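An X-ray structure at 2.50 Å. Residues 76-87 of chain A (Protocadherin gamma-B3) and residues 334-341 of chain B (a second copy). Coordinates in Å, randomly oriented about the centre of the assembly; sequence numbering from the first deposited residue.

Chain A, residues 76-87: FEMVAEKPLNFF
Chain B (334-341) TAVALIKT

Leu338(B) is the centre of the contact. The other stretch covers 113 Å² of it, the largest share of the 448 Å² buried between the two stretches. Its side chain is m,t (chi1 -59°, chi2 -179°) and its CA-to-CB bond points toward chain A. CB lies over one face of the Phe86(A) ring, 3.7 Å from the centroid and 28° off the normal, a CH-pi contact; Leu338(B) CB to Phe86(A) CZ is 3.3 Å. Leu338(B) CD2 is 3.9 Å from Leu84(A) CB, and Leu338(B) CD1 is 3.6 Å from Asn85(A) C. Val79(A), chi1 p, also faces this leucine, but the model is too tight there to support a detailed reading.

Chain A forms a hairpin. Strands 76-80 and 85-87 are joined by a loop with a cis peptide bond before Pro83(A). Ala80(A) N to Asn85(A) O and Asn85(A) N to Ala80(A) O are hydrogen bonds of 2.9 Å. Met78(A) N to Phe87(A) O is another, also 2.9 Å. Strand 335-341 of chain B is extended except at Val336(B), phi/psi -123/-35. It runs 174° from strand 76-80, nearly antiparallel, with axes 9.6 Å apart, and 34° from strand 85-87, at 7.9 Å. No direct hydrogen bond crosses between the stretches; the direct contact is mainly side-chain packing.

Leu84(A), m,t, packs its CB 3.9 Å from Ala335(B) CB. Alanine's short side chain suits this close point, where Leu84(A) CA and Ala335(B) CA are 5.8 Å apart. Leu84(A) CD1 reaches Val336(B) O at 3.3 Å. Phe86(A) has chi1 -92° and chi2 -27°; its ring edge meets Ile339(B) O, 3.5 Å from CE2.

At the polar edge, Lys340(B) is t,p,t,p. Lys340(B) CE lies 3.5 Å from OE2 of Glu77(A) (m,m, chi3 -8°); Lys340(B) NZ is 4.7 Å from that OE2, and no salt bridge forms. Near Leu84(A), one water accepts from Leu84(A) N (3.1 Å) and donates to Ala335(B) O (2.4 Å), bridging the chains.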

# COMPACT_ATOMS: atom_id res chain seq x y z
N PHE A 76 16.53 -45.87 42.09
CA PHE A 76 16.90 -45.67 43.49
C PHE A 76 17.54 -46.95 44.01
O PHE A 76 17.63 -47.96 43.31
CB PHE A 76 15.69 -45.25 44.33
CG PHE A 76 14.54 -46.20 44.27
CD1 PHE A 76 14.46 -47.27 45.15
CD2 PHE A 76 13.53 -46.04 43.33
CE1 PHE A 76 13.39 -48.15 45.10
CE2 PHE A 76 12.46 -46.91 43.28
CZ PHE A 76 12.39 -47.97 44.16
N GLU A 77 17.98 -46.90 45.27
CA GLU A 77 18.67 -48.01 45.91
C GLU A 77 17.92 -48.40 47.17
O GLU A 77 17.68 -47.56 48.05
CB GLU A 77 20.12 -47.63 46.25
CG GLU A 77 20.96 -47.22 45.05
CD GLU A 77 21.51 -48.40 44.28
OE1 GLU A 77 21.38 -49.54 44.77
OE2 GLU A 77 22.09 -48.19 43.20
N MET A 78 17.54 -49.67 47.27
CA MET A 78 17.01 -50.23 48.50
C MET A 78 18.16 -50.88 49.26
O MET A 78 18.81 -51.81 48.75
CB MET A 78 15.91 -51.26 48.23
CG MET A 78 15.28 -51.81 49.50
SD MET A 78 14.51 -53.43 49.29
CE MET A 78 15.96 -54.48 49.15
N VAL A 79 18.42 -50.39 50.47
CA VAL A 79 19.51 -50.91 51.29
C VAL A 79 19.05 -51.85 52.40
O VAL A 79 18.07 -51.58 53.10
CB VAL A 79 20.33 -49.77 51.91
CG1 VAL A 79 19.46 -48.94 52.85
CG2 VAL A 79 21.54 -50.32 52.65
N ALA A 80 19.78 -52.94 52.55
CA ALA A 80 19.52 -53.95 53.57
C ALA A 80 20.73 -54.03 54.48
O ALA A 80 21.85 -53.67 54.10
CB ALA A 80 19.24 -55.32 52.95
N GLU A 81 20.50 -54.49 55.71
CA GLU A 81 21.58 -54.65 56.68
C GLU A 81 21.58 -56.08 57.20
O GLU A 81 20.64 -56.85 57.00
CB GLU A 81 21.45 -53.65 57.83
CG GLU A 81 20.06 -53.47 58.39
CD GLU A 81 20.01 -52.43 59.49
OE1 GLU A 81 20.89 -52.46 60.38
OE2 GLU A 81 19.09 -51.59 59.47
N LYS A 82 22.68 -56.43 57.87
CA LYS A 82 22.93 -57.79 58.35
C LYS A 82 22.76 -58.84 57.25
O LYS A 82 21.84 -59.65 57.31
CB LYS A 82 22.01 -58.11 59.53
CG LYS A 82 22.22 -57.22 60.74
CD LYS A 82 21.29 -57.59 61.87
CE LYS A 82 21.53 -56.72 63.09
NZ LYS A 82 21.35 -55.28 62.79
N PRO A 83 23.66 -58.84 56.25
CA PRO A 83 24.75 -57.88 56.03
C PRO A 83 24.30 -56.67 55.21
O PRO A 83 23.24 -56.72 54.57
CB PRO A 83 25.78 -58.71 55.26
CG PRO A 83 24.95 -59.65 54.46
CD PRO A 83 23.74 -59.98 55.31
N LEU A 84 25.09 -55.60 55.24
CA LEU A 84 24.76 -54.41 54.47
C LEU A 84 24.94 -54.66 52.98
O LEU A 84 25.95 -55.22 52.55
CB LEU A 84 25.63 -53.23 54.91
CG LEU A 84 25.19 -52.47 56.16
CD1 LEU A 84 26.27 -51.49 56.58
CD2 LEU A 84 23.88 -51.74 55.89
N ASN A 85 23.95 -54.25 52.19
CA ASN A 85 23.98 -54.46 50.75
C ASN A 85 23.04 -53.47 50.07
O ASN A 85 21.98 -53.14 50.60
CB ASN A 85 23.58 -55.89 50.37
CG ASN A 85 24.78 -56.83 50.31
OD1 ASN A 85 25.86 -56.44 49.88
ND2 ASN A 85 24.57 -58.07 50.72
N PHE A 86 23.42 -53.07 48.86
CA PHE A 86 22.62 -52.17 48.03
C PHE A 86 21.88 -53.02 46.99
O PHE A 86 22.41 -54.01 46.50
CB PHE A 86 23.51 -51.13 47.34
CG PHE A 86 23.66 -49.86 48.12
CD1 PHE A 86 22.67 -49.44 48.99
CD2 PHE A 86 24.79 -49.07 47.97
CE1 PHE A 86 22.80 -48.26 49.70
CE2 PHE A 86 24.94 -47.90 48.68
CZ PHE A 86 23.94 -47.49 49.55
N PHE A 87 20.65 -52.61 46.67
CA PHE A 87 19.81 -53.32 45.71
C PHE A 87 19.20 -52.28 44.79
O PHE A 87 18.28 -51.55 45.18
CB PHE A 87 18.72 -54.14 46.41
CG PHE A 87 19.26 -55.24 47.28
CD1 PHE A 87 19.60 -56.47 46.73
CD2 PHE A 87 19.44 -55.05 48.64
CE1 PHE A 87 20.09 -57.49 47.52
CE2 PHE A 87 19.94 -56.07 49.44
CZ PHE A 87 20.26 -57.28 48.87
N THR B 334 34.12 -57.12 57.00
CA THR B 334 32.70 -56.95 57.27
C THR B 334 32.20 -55.62 56.71
O THR B 334 32.84 -54.58 56.90
CB THR B 334 32.43 -57.03 58.77
OG1 THR B 334 32.89 -58.29 59.27
CG2 THR B 334 30.94 -56.88 59.06
N ALA B 335 31.06 -55.66 56.03
CA ALA B 335 30.43 -54.43 55.55
C ALA B 335 30.01 -53.57 56.73
O ALA B 335 29.36 -54.04 57.67
CB ALA B 335 29.22 -54.76 54.68
N VAL B 336 30.39 -52.29 56.69
CA VAL B 336 30.20 -51.39 57.81
C VAL B 336 29.38 -50.18 57.36
O VAL B 336 28.55 -49.66 58.12
CB VAL B 336 31.55 -50.97 58.41
CG1 VAL B 336 31.38 -49.93 59.50
CG2 VAL B 336 32.28 -52.19 58.95
N ALA B 337 29.59 -49.75 56.12
CA ALA B 337 28.84 -48.63 55.58
C ALA B 337 28.68 -48.81 54.08
O ALA B 337 29.50 -49.46 53.43
CB ALA B 337 29.52 -47.29 55.89
N LEU B 338 27.62 -48.22 53.54
CA LEU B 338 27.33 -48.25 52.11
C LEU B 338 27.46 -46.84 51.55
O LEU B 338 26.93 -45.88 52.14
CB LEU B 338 25.93 -48.80 51.84
CG LEU B 338 25.64 -50.22 52.33
CD1 LEU B 338 24.23 -50.64 51.97
CD2 LEU B 338 26.66 -51.20 51.77
N ILE B 339 28.15 -46.71 50.43
CA ILE B 339 28.43 -45.43 49.79
C ILE B 339 27.79 -45.42 48.41
O ILE B 339 27.93 -46.39 47.66
CB ILE B 339 29.95 -45.17 49.70
CG1 ILE B 339 30.61 -45.36 51.07
CG2 ILE B 339 30.22 -43.77 49.16
CD1 ILE B 339 32.11 -45.23 51.04
N LYS B 340 27.11 -44.33 48.08
CA LYS B 340 26.39 -44.18 46.81
C LYS B 340 26.64 -42.77 46.30
O LYS B 340 26.04 -41.81 46.79
CB LYS B 340 24.90 -44.46 46.99
CG LYS B 340 24.04 -44.12 45.78
CD LYS B 340 24.43 -44.93 44.55
CE LYS B 340 23.33 -44.90 43.50
NZ LYS B 340 22.89 -43.52 43.18
N THR B 341 27.52 -42.65 45.31
CA THR B 341 27.86 -41.36 44.71
C THR B 341 27.02 -41.14 43.46
O THR B 341 26.63 -42.08 42.77
CB THR B 341 29.34 -41.29 44.35
OG1 THR B 341 29.61 -42.18 43.25
CG2 THR B 341 30.20 -41.70 45.54
O HOH W 1 27.08 -54.85 57.52